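Local structure of inositol-3-phosphate synthase (Caenorhabditis elegans, 1VKO) at residues Ile96-Tyr101 against Glu182-Phe187; Leu240-Val245 against Leu454-Ser459; Asp412-Met417 against Asn436-Ser441. The protein belongs to the myo-inositol-1-phosphate synthase family, four-chain in this assembly, and holds nicotinamide-adenine-dinucleotide in a Rossmann-type domain. All blocks are in the same frame, centred on the assembly; numbering follows the deposited sequence.

Contact 1. Residues Ile96-Tyr101 against Glu182-Phe187; sequences IFANQY and EKLRPF
Phe187 sets its CB over one face of the Phe97 ring, 3.8 Å from the ring centroid and 16° off the normal, a CH-pi contact. Its own ring then runs on past Phe97 toward Tyr101. The Phe97 and Phe187 planes are turned 35° to each other, an oblique aromatic pair. At its far end Phe187 meets Tyr101 tip to tip: CE2 of Phe187 comes to 3.2 Å from CE1 of Tyr101, a tight carbon-carbon approach. Phe187 CZ sits 3.6 Å above the Tyr101 plane, shifted toward the rim. The CG of Phe187 stands anti to its carbonyl carbon, which starts the ring off toward the other helix. One turn earlier in the helix, Leu184 sends its CD2 branch to CB of Phe97 at 3.5 Å and to CB of Ala98 at 4.1 Å. Leu184 and Ala98 have the nearest CA atoms of the two segments, and the small Ala98 side chain meets only that CD2; it also packs on Met426 of the second subunit. The two helix segments cross at 105°, their axes 10.3 Å apart, so broad flat side chains suit the space between them. An aromatic cluster of Phe97, Tyr101 and Phe187, continued by aliphatic Leu184, thus joins helix 87-100, which follows strand 77-82 of a Rossmann-type domain, to helix 178-188, later in the chain than neighbouring strand 154-159.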
loop_
_atom_site.group_PDB
_atom_site.type_symbol
_atom_site.label_atom_id
_atom_site.label_comp_id
_atom_site.label_asym_id
_atom_site.label_seq_id
_atom_site.Cartn_x
_atom_site.Cartn_y
_atom_site.Cartn_z
ATOM N N ILE A 96 -10.634 32.348 2.790
ATOM C CA ILE A 96 -10.439 33.660 3.475
ATOM C C ILE A 96 -11.763 34.140 4.061
ATOM O O ILE A 96 -11.873 34.423 5.262
ATOM C CB ILE A 96 -9.733 34.695 2.522
ATOM C CG1 ILE A 96 -8.289 34.233 2.239
ATOM C CG2 ILE A 96 -9.615 36.029 3.116
ATOM C CD1 ILE A 96 -7.607 34.942 1.083
ATOM N N PHE A 97 -12.790 34.177 3.234
ATOM C CA PHE A 97 -14.125 34.575 3.699
ATOM C C PHE A 97 -14.569 33.667 4.811
ATOM O O PHE A 97 -15.082 34.111 5.821
ATOM C CB PHE A 97 -15.129 34.468 2.557
ATOM C CG PHE A 97 -15.080 35.628 1.602
ATOM C CD1 PHE A 97 -15.004 36.950 2.082
ATOM C CD2 PHE A 97 -15.140 35.416 0.233
ATOM C CE1 PHE A 97 -14.958 38.016 1.197
ATOM C CE2 PHE A 97 -15.117 36.485 -0.658
ATOM C CZ PHE A 97 -15.015 37.779 -0.186
ATOM N N ALA A 98 -14.354 32.372 4.607
ATOM C CA ALA A 98 -14.828 31.370 5.506
ATOM C C ALA A 98 -14.170 31.559 6.846
ATOM O O ALA A 98 -14.838 31.458 7.870
ATOM C CB ALA A 98 -14.550 30.004 4.939
ATOM N N ASN A 99 -12.868 31.844 6.862
ATOM C CA ASN A 99 -12.191 32.176 8.142
ATOM C C ASN A 99 -12.571 33.533 8.764
ATOM O O ASN A 99 -12.611 33.660 9.981
ATOM C CB ASN A 99 -10.676 32.060 8.026
ATOM C CG ASN A 99 -10.210 30.637 8.041
ATOM O OD1 ASN A 99 -9.783 30.115 9.085
ATOM N ND2 ASN A 99 -10.285 29.982 6.882
ATOM N N GLN A 100 -12.836 34.534 7.938
ATOM C CA GLN A 100 -13.293 35.845 8.428
ATOM C C GLN A 100 -14.578 35.722 9.229
ATOM O O GLN A 100 -14.699 36.298 10.313
ATOM C CB GLN A 100 -13.519 36.790 7.263
ATOM C CG GLN A 100 -12.266 37.454 6.709
ATOM C CD GLN A 100 -12.523 38.167 5.393
ATOM O OE1 GLN A 100 -13.459 37.830 4.682
ATOM N NE2 GLN A 100 -11.656 39.121 5.040
ATOM N N TYR A 101 -15.525 34.931 8.721
ATOM C CA TYR A 101 -16.813 34.739 9.377
ATOM C C TYR A 101 -16.915 33.504 10.246
ATOM O O TYR A 101 -17.998 33.191 10.750
ATOM C CB TYR A 101 -17.909 34.711 8.329
ATOM C CG TYR A 101 -18.022 36.040 7.634
ATOM C CD1 TYR A 101 -17.273 36.318 6.499
ATOM C CD2 TYR A 101 -18.845 37.042 8.145
ATOM C CE1 TYR A 101 -17.356 37.549 5.870
ATOM C CE2 TYR A 101 -18.944 38.287 7.514
ATOM C CZ TYR A 101 -18.191 38.527 6.386
ATOM O OH TYR A 101 -18.275 39.734 5.760
ATOM N N GLU A 182 -22.888 26.995 0.017
ATOM C CA GLU A 182 -24.082 27.845 0.226
ATOM C C GLU A 182 -23.840 29.016 1.162
ATOM O O GLU A 182 -24.211 30.118 0.857
ATOM C CB GLU A 182 -25.301 27.035 0.662
ATOM C CG GLU A 182 -26.252 26.710 -0.489
ATOM C CD GLU A 182 -25.552 26.105 -1.695
ATOM O OE1 GLU A 182 -25.207 24.888 -1.672
ATOM O OE2 GLU A 182 -25.356 26.858 -2.673
ATOM N N LYS A 183 -23.198 28.780 2.286
ATOM C CA LYS A 183 -22.810 29.848 3.188
ATOM C C LYS A 183 -21.939 30.885 2.498
ATOM O O LYS A 183 -22.089 32.095 2.747
ATOM C CB LYS A 183 -22.060 29.246 4.389
ATOM C CG LYS A 183 -23.007 28.643 5.435
ATOM C CD LYS A 183 -22.263 27.917 6.533
ATOM C CE LYS A 183 -23.198 27.691 7.696
ATOM N NZ LYS A 183 -22.478 27.410 8.968
ATOM N N LEU A 184 -21.009 30.422 1.641
ATOM C CA LEU A 184 -20.107 31.333 0.916
ATOM C C LEU A 184 -20.715 32.026 -0.305
ATOM O O LEU A 184 -20.126 32.968 -0.845
ATOM C CB LEU A 184 -18.839 30.636 0.531
ATOM C CG LEU A 184 -17.825 30.304 1.619
ATOM C CD1 LEU A 184 -16.933 29.395 0.956
ATOM C CD2 LEU A 184 -17.064 31.559 2.045
ATOM N N ARG A 185 -21.909 31.600 -0.707
ATOM C CA ARG A 185 -22.563 32.121 -1.905
ATOM C C ARG A 185 -22.675 33.686 -2.006
ATOM O O ARG A 185 -22.272 34.260 -3.020
ATOM C CB ARG A 185 -23.926 31.427 -2.114
ATOM C CG ARG A 185 -24.854 32.147 -3.070
ATOM C CD ARG A 185 -25.953 31.258 -3.662
ATOM N NE ARG A 185 -26.308 31.686 -5.024
ATOM C CZ ARG A 185 -27.263 31.142 -5.774
ATOM N NH1 ARG A 185 -27.971 30.131 -5.308
ATOM N NH2 ARG A 185 -27.519 31.613 -6.996
ATOM N N PRO A 186 -23.211 34.382 -1.000
ATOM C CA PRO A 186 -23.355 35.847 -1.114
ATOM C C PRO A 186 -22.012 36.608 -1.129
ATOM O O PRO A 186 -21.987 37.818 -1.363
ATOM C CB PRO A 186 -24.174 36.209 0.118
ATOM C CG PRO A 186 -23.871 35.164 1.088
ATOM C CD PRO A 186 -23.723 33.886 0.296
ATOM N N PHE A 187 -20.903 35.903 -0.899
ATOM C CA PHE A 187 -19.598 36.547 -0.930
ATOM C C PHE A 187 -18.878 36.274 -2.260
ATOM O O PHE A 187 -18.220 37.153 -2.827
ATOM C CB PHE A 187 -18.732 36.077 0.238
ATOM C CG PHE A 187 -19.347 36.293 1.600
ATOM C CD1 PHE A 187 -20.131 35.304 2.189
ATOM C CD2 PHE A 187 -19.105 37.472 2.314
ATOM C CE1 PHE A 187 -20.691 35.480 3.454
ATOM C CE2 PHE A 187 -19.649 37.651 3.570
ATOM C CZ PHE A 187 -20.448 36.653 4.146
#

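Contact 2. Residues Leu240-Val245 against Leu454-Ser459; sequences LECVIV and LTELAS
Glu456 touches Cys242 with the apolar part of its side chain. Its CB lies 4.1 Å from SG of Cys242, and CG comes closer, 3.8 Å from the same sulphur. CG stands anti to the backbone N (chi1 -165°), which lays it against the strand, and CD then turns off at a bend (chi2 -76°). The carboxylate ends among polar partners outside the two segments: OE1 forms a salt bridge with Arg460 and OE2 accepts the backbone N-H of Arg75, so the acid can be buried while its methylenes serve as packing surface. Cys242, small and apolar enough for a buried strand position, directs SG at the helix. This is the layering of a Rossmann-type fold: strand 242-247 lies between strands 77-82 and 295-298 of a parallel sheet, and helix 440-458 covers one of its faces. Alternation along the strand turns Cys242 and Ile244 to that helix, whereas Val243 lies on the other face of the strand and touches Lys235 of helix 220-238. Ile244 adds looser packing, its CG1 4.3 Å from CG2 of Thr455 and its CD1 4.4 Å from the backbone N of Glu456. Thr455 suits the place by offering a methyl to the sheet while OG1 bonds to Leu451 O within its own helix. At Ser459, whose OG is 4.2 Å from the Cys242 sulphur, the hydroxyl donates back to Glu456 O at 2.7 Å, tilted 25° from the carbonyl plane.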
loop_
_atom_site.group_PDB
_atom_site.type_symbol
_atom_site.label_atom_id
_atom_site.label_comp_id
_atom_site.label_asym_id
_atom_site.label_seq_id
_atom_site.Cartn_x
_atom_site.Cartn_y
_atom_site.Cartn_z
ATOM N N LEU A 240 -3.755 50.298 -1.918
ATOM C CA LEU A 240 -2.826 49.263 -1.474
ATOM C C LEU A 240 -1.394 49.750 -1.436
ATOM O O LEU A 240 -0.956 50.475 -2.312
ATOM C CB LEU A 240 -2.894 48.096 -2.452
ATOM C CG LEU A 240 -4.286 47.495 -2.657
ATOM C CD1 LEU A 240 -4.287 46.581 -3.863
ATOM C CD2 LEU A 240 -4.790 46.754 -1.409
ATOM N N GLU A 241 -0.648 49.317 -0.436
ATOM C CA GLU A 241 0.774 49.605 -0.402
ATOM C C GLU A 241 1.633 48.450 -0.889
ATOM O O GLU A 241 2.811 48.670 -1.143
ATOM C CB GLU A 241 1.216 49.989 1.008
ATOM C CG GLU A 241 0.539 51.226 1.590
ATOM C CD GLU A 241 0.429 51.117 3.094
ATOM O OE1 GLU A 241 1.475 51.202 3.772
ATOM O OE2 GLU A 241 -0.699 50.915 3.593
ATOM N N CYS A 242 1.081 47.232 -0.969
ATOM C CA CYS A 242 1.808 46.073 -1.540
ATOM C C CYS A 242 0.905 45.310 -2.485
ATOM O O CYS A 242 -0.186 44.884 -2.105
ATOM C CB CYS A 242 2.304 45.115 -0.452
ATOM S SG CYS A 242 3.455 43.835 -1.019
ATOM N N VAL A 243 1.356 45.144 -3.724
ATOM C CA VAL A 243 0.572 44.416 -4.716
ATOM C C VAL A 243 1.406 43.208 -5.110
ATOM O O VAL A 243 2.580 43.360 -5.473
ATOM C CB VAL A 243 0.284 45.280 -5.977
ATOM C CG1 VAL A 243 -0.444 44.490 -7.022
ATOM C CG2 VAL A 243 -0.537 46.482 -5.608
ATOM N N ILE A 244 0.801 42.030 -5.018
ATOM C CA ILE A 244 1.445 40.796 -5.428
ATOM C C ILE A 244 0.567 40.165 -6.498
ATOM O O ILE A 244 -0.665 40.092 -6.341
ATOM C CB ILE A 244 1.626 39.819 -4.242
ATOM C CG1 ILE A 244 2.470 40.442 -3.157
ATOM C CG2 ILE A 244 2.281 38.464 -4.712
ATOM C CD1 ILE A 244 2.080 39.938 -1.732
ATOM N N VAL A 245 1.210 39.752 -7.593
ATOM C CA VAL A 245 0.566 39.008 -8.641
ATOM C C VAL A 245 1.066 37.564 -8.613
ATOM O O VAL A 245 2.274 37.299 -8.465
ATOM C CB VAL A 245 0.861 39.611 -9.998
ATOM C CG1 VAL A 245 0.467 38.588 -11.158
ATOM C CG2 VAL A 245 0.153 40.951 -10.116
ATOM N N LEU A 454 4.984 35.762 2.846
ATOM C CA LEU A 454 6.416 35.901 2.984
ATOM C C LEU A 454 6.974 36.966 2.051
ATOM O O LEU A 454 8.014 37.567 2.354
ATOM C CB LEU A 454 7.092 34.552 2.733
ATOM C CG LEU A 454 6.723 33.548 3.805
ATOM C CD1 LEU A 454 7.006 32.163 3.340
ATOM C CD2 LEU A 454 7.385 33.853 5.181
ATOM N N THR A 455 6.296 37.208 0.920
ATOM C CA THR A 455 6.723 38.256 -0.009
ATOM C C THR A 455 6.558 39.662 0.581
ATOM O O THR A 455 7.493 40.457 0.544
ATOM C CB THR A 455 6.001 38.153 -1.351
ATOM O OG1 THR A 455 6.369 36.929 -1.994
ATOM C CG2 THR A 455 6.526 39.228 -2.313
ATOM N N GLU A 456 5.372 39.949 1.122
ATOM C CA GLU A 456 5.110 41.236 1.761
ATOM C C GLU A 456 6.071 41.463 2.919
ATOM O O GLU A 456 6.508 42.591 3.156
ATOM C CB GLU A 456 3.672 41.314 2.265
ATOM C CG GLU A 456 3.197 42.718 2.613
ATOM C CD GLU A 456 3.751 43.232 3.925
ATOM O OE1 GLU A 456 3.777 42.448 4.899
ATOM O OE2 GLU A 456 4.152 44.427 3.996
ATOM N N LEU A 457 6.388 40.392 3.645
ATOM C CA LEU A 457 7.330 40.473 4.741
ATOM C C LEU A 457 8.694 40.825 4.182
ATOM O O LEU A 457 9.337 41.751 4.670
ATOM C CB LEU A 457 7.388 39.176 5.558
ATOM C CG LEU A 457 8.655 39.042 6.429
ATOM C CD1 LEU A 457 8.704 40.112 7.550
ATOM C CD2 LEU A 457 8.838 37.658 6.986
ATOM N N ALA A 458 9.146 40.113 3.156
ATOM C CA ALA A 458 10.453 40.426 2.586
ATOM C C ALA A 458 10.497 41.881 2.062
ATOM O O ALA A 458 11.562 42.539 2.064
ATOM C CB ALA A 458 10.822 39.424 1.501
ATOM N N SER A 459 9.337 42.385 1.627
ATOM C CA SER A 459 9.255 43.737 1.106
ATOM C C SER A 459 9.514 44.736 2.227
ATOM O O SER A 459 9.741 45.911 1.949
ATOM C CB SER A 459 7.912 43.997 0.411
ATOM O OG SER A 459 6.948 44.540 1.292
#

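Contact 3. Residues Asp412-Met417 against Asn436-Ser441; sequences DSKRAM and NTCEDS. With K (potassium ion), chain B; NAD (nicotinamide-adenine-dinucleotide), chain G; POP (pyrophosphate 2-), chain H.
Lys414 and Cys438 face each other as an antiparallel hydrogen-bonded pair. Cys438 N gives a bond of 2.9 Å to Lys414 O, while the return bond from Lys414 N is bent and weak. Ala416 and Asn436, the next such pair, exchange both backbone bonds and pack CB on CB; Asn436 OD1 is taken up by Gln430 of the second subunit, into which the sheet continues.

Asp412 directs its side-chain hydrogen bonds to the start of the helix. Its CG is anti to the backbone N (chi1 -167°), bringing the carboxylate to Ser441: OD2 receives Ser441 N on its syn lone pair at 3.1 Å, and OD1 receives Ser441 OG at 2.8 Å from 37° above the carboxylate plane. A short acid suits this place because both carboxylate oxygens reach the first turn, where the backbone O of Asp412 also accepts Asp440 N. On the sheet face carrying Ser413, Arg415, Thr437 and Glu439, Ser413 OG donates to Glu439 OE2 at 3.2 Å and accepts Arg415 NH2 in the guanidinium plane; Arg415 NH1 makes a salt bridge with Glu419 of the third subunit.

Ligand contacts form the third group. Lys414 crosses Asp440 at about a right angle, packing CB and CG on its carboxylate, and the long chain carries NZ on to O2 of the pyrophosphate, 2.7 Å away. N7N of nicotinamide-adenine-dinucleotide bonds weakly to Asp440 O. Ser441 OG is a distant potassium ligand at 3.2 Å, whereas the dinucleotide's O2N binds that ion at 2.6 Å and O7N at 2.7 Å; Asn88 and a water, which also donates to Asp440 OD2, complete the ligands. Here a beta hairpin running into a helix N-terminus forms part of the dinucleotide, potassium and pyrophosphate site.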
loop_
_atom_site.group_PDB
_atom_site.type_symbol
_atom_site.label_atom_id
_atom_site.label_comp_id
_atom_site.label_asym_id
_atom_site.label_seq_id
_atom_site.Cartn_x
_atom_site.Cartn_y
_atom_site.Cartn_z
ATOM N N ASP A 412 -10.648 16.320 -7.580
ATOM C CA ASP A 412 -9.608 17.071 -6.846
ATOM C C ASP A 412 -8.780 16.200 -5.869
ATOM O O ASP A 412 -7.743 16.638 -5.337
ATOM C CB ASP A 412 -10.254 18.226 -6.065
ATOM C CG ASP A 412 -9.229 19.216 -5.549
ATOM O OD1 ASP A 412 -8.701 19.996 -6.386
ATOM O OD2 ASP A 412 -8.882 19.277 -4.333
ATOM N N SER A 413 -9.256 14.985 -5.612
ATOM C CA SER A 413 -8.606 14.094 -4.664
ATOM C C SER A 413 -7.451 13.377 -5.370
ATOM O O SER A 413 -7.577 12.181 -5.698
ATOM C CB SER A 413 -9.615 13.062 -4.162
ATOM O OG SER A 413 -9.217 12.479 -2.931
ATOM N N LYS A 414 -6.339 14.071 -5.640
ATOM C CA LYS A 414 -5.228 13.365 -6.345
ATOM C C LYS A 414 -4.700 12.191 -5.520
ATOM O O LYS A 414 -4.779 12.190 -4.282
ATOM C CB LYS A 414 -4.108 14.300 -6.889
ATOM C CG LYS A 414 -2.849 14.443 -6.064
ATOM C CD LYS A 414 -1.729 13.493 -6.488
ATOM C CE LYS A 414 -0.379 13.963 -5.914
ATOM N NZ LYS A 414 0.296 14.998 -6.754
ATOM N N ARG A 415 -4.194 11.182 -6.226
ATOM C CA ARG A 415 -3.697 9.959 -5.597
ATOM C C ARG A 415 -2.226 9.775 -5.955
ATOM O O ARG A 415 -1.889 9.578 -7.138
ATOM C CB ARG A 415 -4.511 8.747 -6.062
ATOM C CG ARG A 415 -5.993 8.896 -5.802
ATOM C CD ARG A 415 -6.325 8.964 -4.331
ATOM N NE ARG A 415 -7.628 9.571 -4.114
ATOM C CZ ARG A 415 -8.778 8.892 -4.070
ATOM N NH1 ARG A 415 -8.796 7.563 -4.223
ATOM N NH2 ARG A 415 -9.911 9.551 -3.855
ATOM N N ALA A 416 -1.359 9.860 -4.940
ATOM C CA ALA A 416 0.066 9.754 -5.169
ATOM C C ALA A 416 0.497 8.351 -4.756
ATOM O O ALA A 416 0.323 7.964 -3.616
ATOM C CB ALA A 416 0.837 10.842 -4.388
ATOM N N MET A 417 1.022 7.578 -5.698
ATOM C CA MET A 417 1.501 6.228 -5.399
ATOM C C MET A 417 2.981 6.151 -5.709
ATOM O O MET A 417 3.408 6.417 -6.842
ATOM C CB MET A 417 0.698 5.178 -6.170
ATOM C CG MET A 417 -0.727 5.036 -5.612
ATOM S SD MET A 417 -1.887 4.022 -6.550
ATOM C CE MET A 417 -1.341 2.339 -6.202
ATOM N N ASN A 436 -0.810 8.106 -0.848
ATOM C CA ASN A 436 -1.009 9.464 -0.343
ATOM C C ASN A 436 -2.215 10.211 -0.957
ATOM O O ASN A 436 -2.125 10.736 -2.071
ATOM C CB ASN A 436 0.233 10.282 -0.658
ATOM C CG ASN A 436 0.284 11.601 0.086
ATOM O OD1 ASN A 436 -0.574 11.893 0.934
ATOM N ND2 ASN A 436 1.317 12.415 -0.220
ATOM N N THR A 437 -3.310 10.314 -0.208
ATOM C CA THR A 437 -4.515 11.023 -0.665
ATOM C C THR A 437 -4.331 12.546 -0.503
ATOM O O THR A 437 -4.324 13.064 0.625
ATOM C CB THR A 437 -5.732 10.505 0.089
ATOM O OG1 THR A 437 -5.859 9.102 -0.149
ATOM C CG2 THR A 437 -7.058 11.080 -0.511
ATOM N N CYS A 438 -4.130 13.237 -1.635
ATOM C CA CYS A 438 -3.788 14.690 -1.679
ATOM C C CYS A 438 -4.968 15.513 -2.185
ATOM O O CYS A 438 -5.288 15.529 -3.391
ATOM C CB CYS A 438 -2.588 14.962 -2.584
ATOM S SG CYS A 438 -1.082 14.200 -1.979
ATOM N N GLU A 439 -5.631 16.189 -1.264
ATOM C CA GLU A 439 -6.742 17.049 -1.647
ATOM C C GLU A 439 -6.113 18.294 -2.225
ATOM O O GLU A 439 -5.919 19.286 -1.515
ATOM C CB GLU A 439 -7.589 17.323 -0.417
ATOM C CG GLU A 439 -8.048 16.054 0.290
ATOM C CD GLU A 439 -8.921 15.136 -0.581
ATOM O OE1 GLU A 439 -9.267 15.508 -1.732
ATOM O OE2 GLU A 439 -9.264 14.021 -0.107
ATOM N N ASP A 440 -5.727 18.223 -3.504
ATOM C CA ASP A 440 -4.783 19.210 -4.056
ATOM C C ASP A 440 -5.094 20.664 -3.681
ATOM O O ASP A 440 -4.205 21.396 -3.248
ATOM C CB ASP A 440 -4.701 19.093 -5.570
ATOM C CG ASP A 440 -3.812 17.953 -6.018
ATOM O OD1 ASP A 440 -2.895 17.527 -5.250
ATOM O OD2 ASP A 440 -3.982 17.414 -7.130
ATOM N N SER A 441 -6.351 21.081 -3.876
ATOM C CA SER A 441 -6.751 22.477 -3.664
ATOM C C SER A 441 -6.558 22.878 -2.204
ATOM O O SER A 441 -6.153 24.013 -1.905
ATOM C CB SER A 441 -8.210 22.690 -4.085
ATOM O OG SER A 441 -8.371 22.593 -5.493
HETATM K K K B . -5.882 21.930 -7.379
HETATM P PA NAD G . -7.654 24.765 -12.463
HETATM O O1A NAD G . -7.944 24.345 -13.824
HETATM O O2A NAD G . -8.806 24.427 -11.610
HETATM O O5B NAD G . -7.318 26.315 -12.509
HETATM C C5B NAD G . -6.880 26.908 -13.694
HETATM C C4B NAD G . -7.743 28.131 -13.937
HETATM O O4B NAD G . -6.983 29.073 -14.661
HETATM C C3B NAD G . -8.955 27.823 -14.769
HETATM O O3B NAD G . -9.964 28.672 -14.244
HETATM C C2B NAD G . -8.654 28.339 -16.147
HETATM O O2B NAD G . -9.854 28.991 -16.561
HETATM C C1B NAD G . -7.612 29.416 -15.861
HETATM N N9A NAD G . -6.650 29.816 -16.920
HETATM C C8A NAD G . -6.022 29.067 -17.869
HETATM N N7A NAD G . -5.256 29.890 -18.620
HETATM C C5A NAD G . -5.366 31.161 -18.191
HETATM C C6A NAD G . -4.835 32.390 -18.619
HETATM N N6A NAD G . -4.050 32.523 -19.701
HETATM N N1A NAD G . -5.194 33.530 -17.948
HETATM C C2A NAD G . -6.073 33.479 -16.906
HETATM N N3A NAD G . -6.606 32.286 -16.537
HETATM C C4A NAD G . -6.266 31.130 -17.144
HETATM O O3 NAD G . -6.280 24.112 -11.903
HETATM P PN NAD G . -5.862 24.316 -10.381
HETATM O O1N NAD G . -6.516 25.567 -9.912
HETATM O O2N NAD G . -6.134 23.059 -9.679
HETATM O O5D NAD G . -4.282 24.686 -10.400
HETATM C C5D NAD G . -3.773 25.663 -11.291
HETATM C C4D NAD G . -2.264 25.536 -11.574
HETATM O O4D NAD G . -1.551 25.362 -10.374
HETATM C C3D NAD G . -1.891 24.355 -12.478
HETATM O O3D NAD G . -0.892 24.771 -13.367
HETATM C C2D NAD G . -1.201 23.401 -11.537
HETATM O O2D NAD G . -0.186 22.599 -12.118
HETATM C C1D NAD G . -0.576 24.360 -10.561
HETATM N N1N NAD G . -0.239 23.560 -9.389
HETATM C C2N NAD G . -1.224 22.950 -8.677
HETATM C C3N NAD G . -0.877 22.176 -7.592
HETATM C C7N NAD G . -1.974 21.860 -6.646
HETATM O O7N NAD G . -3.260 22.299 -7.044
HETATM N N7N NAD G . -1.708 21.224 -5.499
HETATM C C4N NAD G . 0.468 22.027 -7.204
HETATM C C5N NAD G . 1.451 22.638 -7.950
HETATM C C6N NAD G . 1.087 23.409 -9.064
HETATM P P1 POP H . 2.946 17.496 -5.518
HETATM O O1 POP H . 3.559 18.132 -4.279
HETATM O O2 POP H . 1.782 16.618 -5.121
HETATM O O3 POP H . 3.993 16.636 -6.210
HETATM O O POP H . 2.375 18.673 -6.495
HETATM P P2 POP H . 1.623 18.477 -7.929
HETATM O O4 POP H . 0.123 18.630 -7.695
HETATM O O5 POP H . 2.151 19.529 -8.895
HETATM O O6 POP H . 1.811 17.116 -8.608
HETATM O O HOH W 1 -4.742 19.919 -8.770
#

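How the contacts relate
Two helices tie the three contacts together. Helix 440-458 begins in contact 3, beside the potassium ion and the ligands, and carries its far end to contact 2, whose centre lies about 30 Å from that of contact 3, on the opposite side of the chain's centre. Helix 87-100 likewise starts near the ion, with Asn87 and Asn88, and reaches contact 1 at its other end; the centres of contacts 1 and 3 are about 25 Å apart. Contacts 1 and 2 belong to the Rossmann-type part, about 11 Å apart at their nearest atoms, without touching. Contacts 1 and 3 both meet the second subunit, whereas contact 2 is internal to its chain.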